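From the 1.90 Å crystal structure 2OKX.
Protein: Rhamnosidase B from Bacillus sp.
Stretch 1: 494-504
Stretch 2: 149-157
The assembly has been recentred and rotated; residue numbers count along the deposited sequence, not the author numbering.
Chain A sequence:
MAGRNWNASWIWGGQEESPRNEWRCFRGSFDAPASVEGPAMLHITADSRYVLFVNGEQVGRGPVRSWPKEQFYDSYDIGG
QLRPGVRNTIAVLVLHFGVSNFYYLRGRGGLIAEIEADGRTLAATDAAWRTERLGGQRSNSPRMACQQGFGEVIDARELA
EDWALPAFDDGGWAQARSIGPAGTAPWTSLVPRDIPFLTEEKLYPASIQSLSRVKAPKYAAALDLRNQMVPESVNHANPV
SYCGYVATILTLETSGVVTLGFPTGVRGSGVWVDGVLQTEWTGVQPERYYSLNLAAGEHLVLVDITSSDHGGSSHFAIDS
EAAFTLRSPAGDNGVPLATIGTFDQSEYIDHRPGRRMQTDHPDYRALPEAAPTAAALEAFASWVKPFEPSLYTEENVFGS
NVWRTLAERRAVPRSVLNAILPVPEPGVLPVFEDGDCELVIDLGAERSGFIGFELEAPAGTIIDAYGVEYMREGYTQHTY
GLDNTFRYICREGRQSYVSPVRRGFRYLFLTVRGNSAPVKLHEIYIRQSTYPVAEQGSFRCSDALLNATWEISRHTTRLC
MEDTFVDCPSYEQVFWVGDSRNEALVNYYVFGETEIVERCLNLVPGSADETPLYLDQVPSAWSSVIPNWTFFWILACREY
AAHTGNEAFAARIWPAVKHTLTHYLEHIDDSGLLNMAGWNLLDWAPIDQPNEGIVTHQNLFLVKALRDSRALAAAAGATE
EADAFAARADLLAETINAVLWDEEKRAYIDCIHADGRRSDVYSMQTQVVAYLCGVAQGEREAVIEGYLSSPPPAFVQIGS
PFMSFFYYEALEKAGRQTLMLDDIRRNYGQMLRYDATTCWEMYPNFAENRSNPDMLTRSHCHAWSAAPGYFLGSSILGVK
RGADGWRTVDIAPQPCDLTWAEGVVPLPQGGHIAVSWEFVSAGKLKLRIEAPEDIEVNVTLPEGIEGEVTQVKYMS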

# COMPACT_ATOMS: atom_id res chain seq x y z
N ARG A 494 -33.00 10.32 -5.13
CA ARG A 494 -31.74 10.88 -4.66
C ARG A 494 -31.14 10.01 -3.58
O ARG A 494 -31.86 9.48 -2.72
CB ARG A 494 -31.94 12.30 -4.11
CG ARG A 494 -30.64 12.90 -3.59
CD ARG A 494 -30.81 14.22 -2.86
NE ARG A 494 -31.24 15.31 -3.73
CZ ARG A 494 -30.74 16.54 -3.70
NH1 ARG A 494 -29.78 16.85 -2.84
NH2 ARG A 494 -31.22 17.47 -4.51
N GLN A 495 -29.82 9.87 -3.61
CA GLN A 495 -29.13 9.05 -2.63
C GLN A 495 -27.67 9.46 -2.50
O GLN A 495 -27.13 10.15 -3.37
CB GLN A 495 -29.22 7.58 -3.04
CG GLN A 495 -28.62 7.29 -4.41
CD GLN A 495 -29.41 6.27 -5.20
OE1 GLN A 495 -30.29 6.63 -5.99
NE2 GLN A 495 -29.12 5.00 -4.97
N SER A 496 -27.04 9.05 -1.41
CA SER A 496 -25.64 9.36 -1.15
C SER A 496 -24.91 8.09 -0.75
O SER A 496 -25.51 7.18 -0.18
CB SER A 496 -25.52 10.38 -0.02
OG SER A 496 -26.19 11.58 -0.35
N TYR A 497 -23.63 8.03 -1.07
CA TYR A 497 -22.82 6.87 -0.73
C TYR A 497 -21.36 7.24 -0.55
O TYR A 497 -20.81 8.04 -1.31
CB TYR A 497 -22.92 5.81 -1.83
CG TYR A 497 -22.13 4.56 -1.51
CD1 TYR A 497 -22.56 3.67 -0.53
CD2 TYR A 497 -20.91 4.30 -2.15
CE1 TYR A 497 -21.81 2.55 -0.20
CE2 TYR A 497 -20.15 3.18 -1.83
CZ TYR A 497 -20.61 2.31 -0.85
OH TYR A 497 -19.86 1.20 -0.51
N VAL A 498 -20.74 6.66 0.48
CA VAL A 498 -19.33 6.88 0.75
C VAL A 498 -18.70 5.51 0.94
O VAL A 498 -19.01 4.80 1.90
CB VAL A 498 -19.11 7.73 2.02
CG1 VAL A 498 -17.62 7.82 2.33
CG2 VAL A 498 -19.69 9.12 1.83
N SER A 499 -17.82 5.13 0.02
CA SER A 499 -17.15 3.84 0.11
C SER A 499 -16.27 3.77 1.35
O SER A 499 -15.47 4.67 1.61
CB SER A 499 -16.28 3.62 -1.13
OG SER A 499 -15.53 2.42 -1.01
N PRO A 500 -16.42 2.69 2.14
CA PRO A 500 -15.61 2.53 3.35
C PRO A 500 -14.26 1.88 3.04
O PRO A 500 -13.48 1.58 3.95
CB PRO A 500 -16.49 1.66 4.24
CG PRO A 500 -17.14 0.76 3.24
CD PRO A 500 -17.51 1.70 2.11
N VAL A 501 -13.99 1.68 1.76
CA VAL A 501 -12.74 1.07 1.32
C VAL A 501 -11.80 2.17 0.81
O VAL A 501 -12.14 2.90 -0.10
CB VAL A 501 -12.99 0.06 0.18
CG1 VAL A 501 -11.66 -0.48 -0.36
CG2 VAL A 501 -13.86 -1.08 0.69
N ARG A 502 -10.62 2.27 1.42
CA ARG A 502 -9.66 3.29 1.02
C ARG A 502 -9.05 3.01 -0.35
O ARG A 502 -8.73 1.87 -0.67
CB ARG A 502 -8.53 3.39 2.04
CG ARG A 502 -7.39 4.33 1.62
CD ARG A 502 -6.15 4.16 2.49
NE ARG A 502 -6.34 4.67 3.84
CZ ARG A 502 -6.40 5.96 4.15
NH1 ARG A 502 -6.28 6.89 3.21
NH2 ARG A 502 -6.58 6.33 5.41
N ARG A 503 -8.92 4.05 -1.16
CA ARG A 503 -8.32 3.93 -2.49
C ARG A 503 -7.39 5.12 -2.74
O ARG A 503 -7.65 6.23 -2.26
CB ARG A 503 -9.39 3.89 -3.58
CG ARG A 503 -10.26 2.64 -3.53
CD ARG A 503 -11.25 2.58 -4.67
NE ARG A 503 -12.13 1.43 -4.52
CZ ARG A 503 -13.14 1.37 -3.65
NH1 ARG A 503 -13.42 2.41 -2.87
NH2 ARG A 503 -13.86 0.26 -3.54
N GLY A 504 -6.31 4.88 -3.47
CA GLY A 504 -5.37 5.94 -3.80
C GLY A 504 -5.40 6.09 -5.30
O GLY A 504 -5.33 5.10 -6.03
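Stretch 2 149-157: GFGEVIDAR

Stretch 2 lies antiparallel to stretch 1 in a small, side-chain-mediated contact centred on one buried glutamate, E152, whose carboxylate is held by a tyrosine, a serine and an arginine of stretch 1. No two touching residues are closer than 339 positions in sequence, yet the segments run almost exactly opposite, their end-to-end directions 172° apart, and together they bury 300 Å². Their backbones stay well separated: the CA atoms of Q495 and A156 are 9.1 Å apart, those of V501 and G151 7.2 Å, and no backbone hydrogen bond links them.

Stretch 1 enters as a strand that includes R494 to V498, passes P500, and is again a strand at R503 and G504. Stretch 2 is extended from F150 through E152 without being a regular strand, forms a short strand from V153 to D155, and turns into a 3-10 segment at A156 and R157. In that strand the side chains alternate: V153 points away from stretch 1 and I154 toward it.

E152 has the largest covered area of any residue here, 80 Å². With chi1 in p and chi2 in m, it extends its carboxylate to stretch 1. Its OE1 accepts two hydrogen bonds, from Y497 OH at 2.7 Å and from S499 OG at 2.7 Å; the first lies at the edge of the tyrosine ring, near its plane, as suits a phenolic donor. Its OE2 takes a hydrogen bond from R503 NH2 at 2.8 Å, with an N-H...acceptor angle of 146°, and this pair is also a salt bridge, so charge reinforces the bond.

Stretch 1 braces this site from within. R503 NH1 donates to S499 OG at 2.8 Å and a nearly straight 175°, so the guanidinium reaches both the serine and the glutamate. V501 N donates to the same hydroxyl, V501 N to S499 OG being 3.3 Å. S499 OG therefore receives two hydrogen bonds while giving its own to E152.

V501 CG2 packs 3.5 Å from E152 OE2 and 3.7 Å from F150 O, whereas the F150 side chain points away. Farther along, I154 rests against the tyrosine, with I154 CG1 4.2 Å from Y497 CZ and 3.7 Å from Y497 OH. At the far end, A156 and Q495 point toward each other's stretch in a looser contact, while D155 and R157 pair with each other through a salt bridge, R157 NH2 to D155 OD1 at 2.7 Å.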

# COMPACT_ATOMS: atom_id res chain seq x y z
N GLY A 149 -8.02 -5.81 0.88
CA GLY A 149 -9.31 -6.43 1.06
C GLY A 149 -10.10 -6.67 -0.21
O GLY A 149 -9.63 -7.36 -1.11
N PHE A 150 -11.29 -6.08 -0.30
CA PHE A 150 -12.15 -6.27 -1.47
C PHE A 150 -12.74 -4.97 -2.02
O PHE A 150 -13.02 -4.04 -1.28
CB PHE A 150 -13.31 -7.19 -1.10
CG PHE A 150 -12.88 -8.55 -0.62
CD1 PHE A 150 -12.84 -9.63 -1.50
CD2 PHE A 150 -12.52 -8.76 0.71
CE1 PHE A 150 -12.44 -10.89 -1.07
CE2 PHE A 150 -12.12 -10.02 1.15
CZ PHE A 150 -12.08 -11.08 0.26
N GLY A 151 -12.92 -4.94 -3.34
CA GLY A 151 -13.54 -3.80 -3.99
C GLY A 151 -15.01 -4.17 -3.93
O GLY A 151 -15.39 -5.24 -4.39
N GLU A 152 -15.85 -3.30 -3.37
CA GLU A 152 -17.25 -3.66 -3.22
C GLU A 152 -18.21 -3.45 -4.38
O GLU A 152 -17.95 -2.71 -5.32
CB GLU A 152 -17.83 -2.97 -1.96
CG GLU A 152 -18.28 -1.51 -2.13
CD GLU A 152 -17.15 -0.49 -1.95
OE1 GLU A 152 -17.47 0.68 -1.63
OE2 GLU A 152 -15.97 -0.84 -2.14
N VAL A 153 -19.33 -4.17 -4.29
CA VAL A 153 -20.42 -4.11 -5.25
C VAL A 153 -21.65 -4.01 -4.34
O VAL A 153 -21.95 -4.94 -3.59
CB VAL A 153 -20.52 -5.38 -6.11
CG1 VAL A 153 -21.81 -5.36 -6.91
CG2 VAL A 153 -19.33 -5.45 -7.05
N ILE A 154 -22.34 -2.87 -4.41
CA ILE A 154 -23.50 -2.63 -3.56
C ILE A 154 -24.76 -2.32 -4.35
O ILE A 154 -24.78 -1.39 -5.16
CB ILE A 154 -23.25 -1.41 -2.62
CG1 ILE A 154 -21.92 -1.57 -1.88
CG2 ILE A 154 -24.41 -1.26 -1.64
CD1 ILE A 154 -21.88 -2.71 -0.88
N ASP A 155 -25.82 -3.08 -4.11
CA ASP A 155 -27.09 -2.84 -4.78
C ASP A 155 -27.98 -2.14 -3.76
O ASP A 155 -28.57 -2.78 -2.88
CB ASP A 155 -27.72 -4.16 -5.24
CG ASP A 155 -28.96 -3.95 -6.08
OD1 ASP A 155 -29.29 -4.85 -6.89
OD2 ASP A 155 -29.60 -2.89 -5.94
N ALA A 156 -28.05 -0.82 -3.88
CA ALA A 156 -28.82 0.00 -2.96
C ALA A 156 -30.31 -0.32 -2.90
O ALA A 156 -31.00 0.07 -1.96
CB ALA A 156 -28.62 1.48 -3.29
N ARG A 157 -30.82 -1.02 -3.91
CA ARG A 157 -32.23 -1.39 -3.92
C ARG A 157 -32.57 -2.35 -2.78
O ARG A 157 -33.73 -2.46 -2.37
CB ARG A 157 -32.60 -2.01 -5.26
CG ARG A 157 -32.53 -1.03 -6.41
CD ARG A 157 -32.70 -1.73 -7.74
NE ARG A 157 -31.66 -2.73 -7.97
CZ ARG A 157 -31.50 -3.38 -9.12
NH1 ARG A 157 -32.32 -3.13 -10.14
NH2 ARG A 157 -30.53 -4.28 -9.25